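Local coordinates for ATP-dependent Clp endopeptidase (Clostridium difficile, PDB 3FES), which probably helps a ClpC-type AAA+ unfoldase recognise adaptors and substrates through its amino-terminal domain, feeding ATP-driven proteolysis, at residues 5-17 with 98-110. Numbering follows the deposited sequence.
Sequences FNRFTQRAKKAID and NKLKTNYIGTEHI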
loop_
_atom_site.group_PDB
_atom_site.type_symbol
_atom_site.label_atom_id
_atom_site.label_comp_id
_atom_site.label_asym_id
_atom_site.label_seq_id
_atom_site.Cartn_x
_atom_site.Cartn_y
_atom_site.Cartn_z
ATOM N N PHE A 5 -8.970 19.646 6.000
ATOM C CA PHE A 5 -9.175 19.484 4.544
ATOM C C PHE A 5 -8.255 18.432 3.932
ATOM O O PHE A 5 -7.926 18.511 2.742
ATOM C CB PHE A 5 -9.023 20.828 3.799
ATOM C CG PHE A 5 -10.163 21.795 4.021
ATOM C CD1 PHE A 5 -11.492 21.345 4.077
ATOM C CD2 PHE A 5 -9.916 23.180 4.117
ATOM C CE1 PHE A 5 -12.562 22.258 4.273
ATOM C CE2 PHE A 5 -10.960 24.100 4.282
ATOM C CZ PHE A 5 -12.302 23.641 4.365
ATOM N N ASN A 6 -7.826 17.455 4.737
ATOM C CA ASN A 6 -7.002 16.350 4.231
ATOM C C ASN A 6 -7.664 15.684 3.035
ATOM O O ASN A 6 -8.880 15.467 3.029
ATOM C CB ASN A 6 -6.782 15.269 5.292
ATOM C CG ASN A 6 -5.725 15.653 6.326
ATOM O OD1 ASN A 6 -5.203 16.791 6.352
ATOM N ND2 ASN A 6 -5.415 14.698 7.206
ATOM N N ARG A 7 -6.879 15.328 2.032
ATOM C CA ARG A 7 -7.476 14.755 0.836
ATOM C C ARG A 7 -6.440 13.946 0.095
ATOM O O ARG A 7 -5.251 14.320 0.093
ATOM C CB ARG A 7 -8.043 15.869 -0.066
ATOM C CG ARG A 7 -6.999 16.927 -0.460
ATOM C CD ARG A 7 -7.659 18.131 -1.006
ATOM N NE ARG A 7 -7.914 18.010 -2.442
ATOM C CZ ARG A 7 -8.616 18.895 -3.119
ATOM N NH1 ARG A 7 -8.809 18.726 -4.422
ATOM N NH2 ARG A 7 -9.170 19.915 -2.470
ATOM N N PHE A 8 -6.875 12.827 -0.484
ATOM C CA PHE A 8 -6.006 11.969 -1.314
ATOM C C PHE A 8 -5.970 12.458 -2.744
ATOM O O PHE A 8 -6.973 12.980 -3.237
ATOM C CB PHE A 8 -6.496 10.500 -1.320
ATOM C CG PHE A 8 -6.320 9.790 0.010
ATOM C CD1 PHE A 8 -5.064 9.367 0.429
ATOM C CD2 PHE A 8 -7.406 9.556 0.843
ATOM C CE1 PHE A 8 -4.885 8.732 1.674
ATOM C CE2 PHE A 8 -7.226 8.919 2.085
ATOM C CZ PHE A 8 -5.977 8.522 2.495
ATOM N N THR A 9 -4.847 12.237 -3.438
ATOM C CA THR A 9 -4.807 12.476 -4.893
ATOM C C THR A 9 -5.694 11.410 -5.574
ATOM O O THR A 9 -6.041 10.363 -4.956
ATOM C CB THR A 9 -3.405 12.277 -5.456
ATOM O OG1 THR A 9 -3.026 10.915 -5.213
ATOM C CG2 THR A 9 -2.391 13.227 -4.807
ATOM N N GLN A 10 -6.093 11.685 -6.815
ATOM C CA GLN A 10 -6.789 10.689 -7.625
ATOM C C GLN A 10 -6.069 9.364 -7.748
ATOM O O GLN A 10 -6.707 8.320 -7.668
ATOM C CB GLN A 10 -7.064 11.216 -9.036
ATOM C CG GLN A 10 -7.907 12.399 -9.023
ATOM C CD GLN A 10 -9.193 12.132 -8.297
ATOM O OE1 GLN A 10 -10.050 11.390 -8.793
ATOM N NE2 GLN A 10 -9.340 12.728 -7.108
ATOM N N ARG A 11 -4.748 9.402 -7.916
ATOM C CA ARG A 11 -3.948 8.161 -8.020
ATOM C C ARG A 11 -3.984 7.383 -6.698
ATOM O O ARG A 11 -4.048 6.162 -6.712
ATOM C CB ARG A 11 -2.527 8.429 -8.499
ATOM C CG ARG A 11 -2.434 8.904 -9.978
ATOM C CD ARG A 11 -0.951 8.940 -10.413
ATOM N NE ARG A 11 -0.834 9.243 -11.841
ATOM C CZ ARG A 11 -0.462 10.413 -12.353
ATOM N NH1 ARG A 11 -0.162 11.449 -11.559
ATOM N NH2 ARG A 11 -0.405 10.557 -13.682
ATOM N N ALA A 12 -3.995 8.093 -5.576
ATOM C CA ALA A 12 -4.021 7.446 -4.246
ATOM C C ALA A 12 -5.411 6.813 -4.012
ATOM O O ALA A 12 -5.510 5.694 -3.510
ATOM C CB ALA A 12 -3.655 8.441 -3.155
ATOM N N LYS A 13 -6.467 7.516 -4.417
ATOM C CA LYS A 13 -7.796 6.970 -4.331
ATOM C C LYS A 13 -7.864 5.690 -5.179
ATOM O O LYS A 13 -8.452 4.706 -4.748
ATOM C CB LYS A 13 -8.837 7.960 -4.872
ATOM C CG LYS A 13 -9.215 9.030 -3.899
ATOM C CD LYS A 13 -10.095 10.080 -4.620
ATOM C CE LYS A 13 -10.186 11.283 -3.736
ATOM N NZ LYS A 13 -10.591 12.423 -4.498
ATOM N N LYS A 14 -7.270 5.711 -6.370
ATOM C CA LYS A 14 -7.287 4.539 -7.251
ATOM C C LYS A 14 -6.574 3.369 -6.609
ATOM O O LYS A 14 -7.051 2.223 -6.666
ATOM C CB LYS A 14 -6.646 4.835 -8.602
ATOM C CG LYS A 14 -6.658 3.632 -9.578
ATOM C CD LYS A 14 -8.069 3.288 -10.004
ATOM C CE LYS A 14 -8.099 2.402 -11.252
ATOM N NZ LYS A 14 -9.553 2.089 -11.608
ATOM N N ALA A 15 -5.436 3.655 -5.999
ATOM C CA ALA A 15 -4.682 2.605 -5.313
ATOM C C ALA A 15 -5.490 1.937 -4.202
ATOM O O ALA A 15 -5.465 0.701 -4.072
ATOM C CB ALA A 15 -3.334 3.147 -4.775
ATOM N N ILE A 16 -6.164 2.748 -3.381
ATOM C CA ILE A 16 -7.054 2.224 -2.328
ATOM C C ILE A 16 -8.218 1.389 -2.921
ATOM O O ILE A 16 -8.503 0.299 -2.442
ATOM C CB ILE A 16 -7.579 3.365 -1.413
ATOM C CG1 ILE A 16 -6.382 4.073 -0.705
ATOM C CG2 ILE A 16 -8.663 2.829 -0.441
ATOM C CD1 ILE A 16 -6.719 5.470 -0.046
ATOM N N ASP A 17 -8.865 1.873 -3.989
ATOM C CA ASP A 17 -9.894 1.070 -4.674
ATOM C C ASP A 17 -9.321 -0.271 -5.133
ATOM O O ASP A 17 -9.973 -1.314 -5.023
ATOM C CB ASP A 17 -10.454 1.794 -5.931
ATOM C CG ASP A 17 -11.165 3.100 -5.607
ATOM O OD1 ASP A 17 -11.588 3.296 -4.436
ATOM O OD2 ASP A 17 -11.307 3.926 -6.553
ATOM N N ASN A 98 0.882 16.415 5.928
ATOM C CA ASN A 98 0.823 17.647 6.713
ATOM C C ASN A 98 2.169 18.084 7.285
ATOM O O ASN A 98 2.438 19.288 7.361
ATOM C CB ASN A 98 -0.265 17.584 7.791
ATOM C CG ASN A 98 -1.660 17.683 7.197
ATOM O OD1 ASN A 98 -2.525 16.860 7.490
ATOM N ND2 ASN A 98 -1.883 18.684 6.346
ATOM N N LYS A 99 2.995 17.113 7.667
ATOM C CA LYS A 99 4.359 17.374 8.110
ATOM C C LYS A 99 5.166 17.992 6.977
ATOM O O LYS A 99 5.918 18.945 7.200
ATOM C CB LYS A 99 5.050 16.107 8.637
ATOM C CG LYS A 99 4.716 15.845 10.103
ATOM C CD LYS A 99 5.505 14.709 10.780
ATOM C CE LYS A 99 4.781 14.308 12.078
ATOM N NZ LYS A 99 5.590 13.434 12.978
ATOM N N LEU A 100 4.972 17.477 5.770
ATOM C CA LEU A 100 5.642 18.009 4.589
ATOM C C LEU A 100 4.937 19.249 4.024
ATOM O O LEU A 100 5.386 19.816 3.025
ATOM C CB LEU A 100 5.769 16.916 3.538
ATOM C CG LEU A 100 6.692 15.738 3.861
ATOM C CD1 LEU A 100 6.298 14.501 3.072
ATOM C CD2 LEU A 100 8.180 16.078 3.618
ATOM N N LYS A 101 3.836 19.642 4.671
ATOM C CA LYS A 101 3.001 20.797 4.325
ATOM C C LYS A 101 2.586 20.798 2.845
ATOM O O LYS A 101 2.716 21.833 2.162
ATOM C CB LYS A 101 3.710 22.121 4.716
ATOM C CG LYS A 101 2.758 23.183 5.236
ATOM C CD LYS A 101 3.429 24.541 5.496
ATOM C CE LYS A 101 2.468 25.476 6.206
ATOM N NZ LYS A 101 2.879 26.902 6.118
ATOM N N THR A 102 2.116 19.629 2.384
ATOM C CA THR A 102 1.638 19.347 1.013
ATOM C C THR A 102 0.134 19.282 1.095
ATOM O O THR A 102 -0.387 18.837 2.111
ATOM C CB THR A 102 2.071 17.918 0.537
ATOM O OG1 THR A 102 3.487 17.804 0.613
ATOM C CG2 THR A 102 1.589 17.617 -0.938
ATOM N N ASN A 103 -0.561 19.670 0.035
ATOM C CA ASN A 103 -2.023 19.679 0.054
ATOM C C ASN A 103 -2.708 18.346 -0.192
ATOM O O ASN A 103 -3.866 18.139 0.182
ATOM C CB ASN A 103 -2.538 20.736 -0.954
ATOM C CG ASN A 103 -2.704 22.091 -0.321
ATOM O OD1 ASN A 103 -3.151 22.206 0.828
ATOM N ND2 ASN A 103 -2.414 23.145 -1.090
ATOM N N TYR A 104 -2.001 17.435 -0.841
ATOM C CA TYR A 104 -2.663 16.266 -1.404
ATOM C C TYR A 104 -1.884 15.045 -0.964
ATOM O O TYR A 104 -0.671 14.997 -1.143
ATOM C CB TYR A 104 -2.680 16.383 -2.945
ATOM C CG TYR A 104 -3.079 17.780 -3.415
ATOM C CD1 TYR A 104 -4.416 18.188 -3.387
ATOM C CD2 TYR A 104 -2.112 18.689 -3.894
ATOM C CE1 TYR A 104 -4.775 19.442 -3.783
ATOM C CE2 TYR A 104 -2.473 19.959 -4.335
ATOM C CZ TYR A 104 -3.812 20.331 -4.259
ATOM O OH TYR A 104 -4.185 21.595 -4.636
ATOM N N ILE A 105 -2.578 14.074 -0.381
ATOM C CA ILE A 105 -1.939 12.816 0.061
ATOM C C ILE A 105 -1.822 11.880 -1.139
ATOM O O ILE A 105 -2.846 11.416 -1.701
ATOM C CB ILE A 105 -2.736 12.121 1.193
ATOM C CG1 ILE A 105 -3.057 13.117 2.324
ATOM C CG2 ILE A 105 -1.996 10.832 1.677
ATOM C CD1 ILE A 105 -4.244 12.625 3.265
ATOM N N GLY A 106 -0.584 11.648 -1.563
ATOM C CA GLY A 106 -0.288 10.814 -2.730
ATOM C C GLY A 106 0.079 9.379 -2.414
ATOM O O GLY A 106 0.217 8.982 -1.232
ATOM N N THR A 107 0.290 8.592 -3.463
ATOM C CA THR A 107 0.740 7.208 -3.281
ATOM C C THR A 107 2.017 7.115 -2.448
ATOM O O THR A 107 2.161 6.203 -1.632
ATOM C CB THR A 107 0.900 6.429 -4.607
ATOM O OG1 THR A 107 1.973 6.962 -5.378
ATOM C CG2 THR A 107 -0.401 6.478 -5.411
ATOM N N GLU A 108 2.870 8.119 -2.582
ATOM C CA GLU A 108 4.163 8.139 -1.853
ATOM C C GLU A 108 3.944 8.242 -0.332
ATOM O O GLU A 108 4.680 7.627 0.484
ATOM C CB GLU A 108 5.091 9.265 -2.399
ATOM C CG GLU A 108 4.582 10.711 -2.215
ATOM C CD GLU A 108 3.692 11.174 -3.345
ATOM O OE1 GLU A 108 3.593 12.417 -3.521
ATOM O OE2 GLU A 108 3.130 10.326 -4.079
ATOM N N HIS A 109 2.943 9.019 0.056
ATOM C CA HIS A 109 2.604 9.171 1.481
ATOM C C HIS A 109 2.041 7.897 2.091
ATOM O O HIS A 109 2.377 7.564 3.220
ATOM C CB HIS A 109 1.702 10.381 1.753
ATOM C CG HIS A 109 2.209 11.656 1.146
ATOM N ND1 HIS A 109 3.276 12.372 1.666
ATOM C CD2 HIS A 109 1.841 12.297 0.014
ATOM C CE1 HIS A 109 3.509 13.425 0.898
ATOM N NE2 HIS A 109 2.639 13.412 -0.098
ATOM N N ILE A 110 1.237 7.170 1.322
ATOM C CA ILE A 110 0.698 5.885 1.778
ATOM C C ILE A 110 1.835 4.877 1.929
ATOM O O ILE A 110 1.907 4.199 2.923
ATOM C CB ILE A 110 -0.409 5.377 0.861
ATOM C CG1 ILE A 110 -1.524 6.445 0.806
ATOM C CG2 ILE A 110 -0.956 3.984 1.366
ATOM C CD1 ILE A 110 -2.703 6.074 -0.173
HETATM O O HOH W 1 -5.762 19.807 1.602
HETATM O O HOH W 2 -4.224 16.545 2.299
#
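Phe-8 and Ile-105 face each other across a single beta bridge, their CA atoms 4.4 Å apart. Two backbone bonds define it: Ile-105 N donates to Arg-7 O at 2.7 Å, and Thr-9 N to Ile-105 O at 2.8 Å. Ile-105 lays CG2 3.6 Å from Phe-8 CE1 and sets CD1 over one ring face, offset toward the rim; Ile-16 CD1 covers the centre of the opposite face, so the ring is sandwiched between aliphatic groups. Ile-110 CD1 closes the apolar cluster, 3.9 Å from Ala-12 CB. Beyond the bridge, Arg-7 and Tyr-104 run side by side, and a bend at chi3 (-86°) brings Arg-7 NE to the edge of the Tyr-104 ring, 3.6 Å from Tyr-104 CD1. Tyr-104 CE1 lies over one guanidinium face, offset toward its rim; with planes 82° apart, the ring presents its edge to that face. One water accepts from Arg-7 N and donates to Asn-103 O; another donates to both Phe-5 O and Asn-103 O. With OG1 between backbone N and carbonyl carbon (chi1 61°), Thr-9 N-caps helix 10-25: Ala-12 N donates to Thr-9 OG1 at 3.0 Å. The bridge thus joins the N-terminal arm to the 100-106 connection; helix 84-99 touches Phe-8 and Ile-105 through Ser-93, and helix 33-43 meets Ala-15 and Thr-107 through Leu-40.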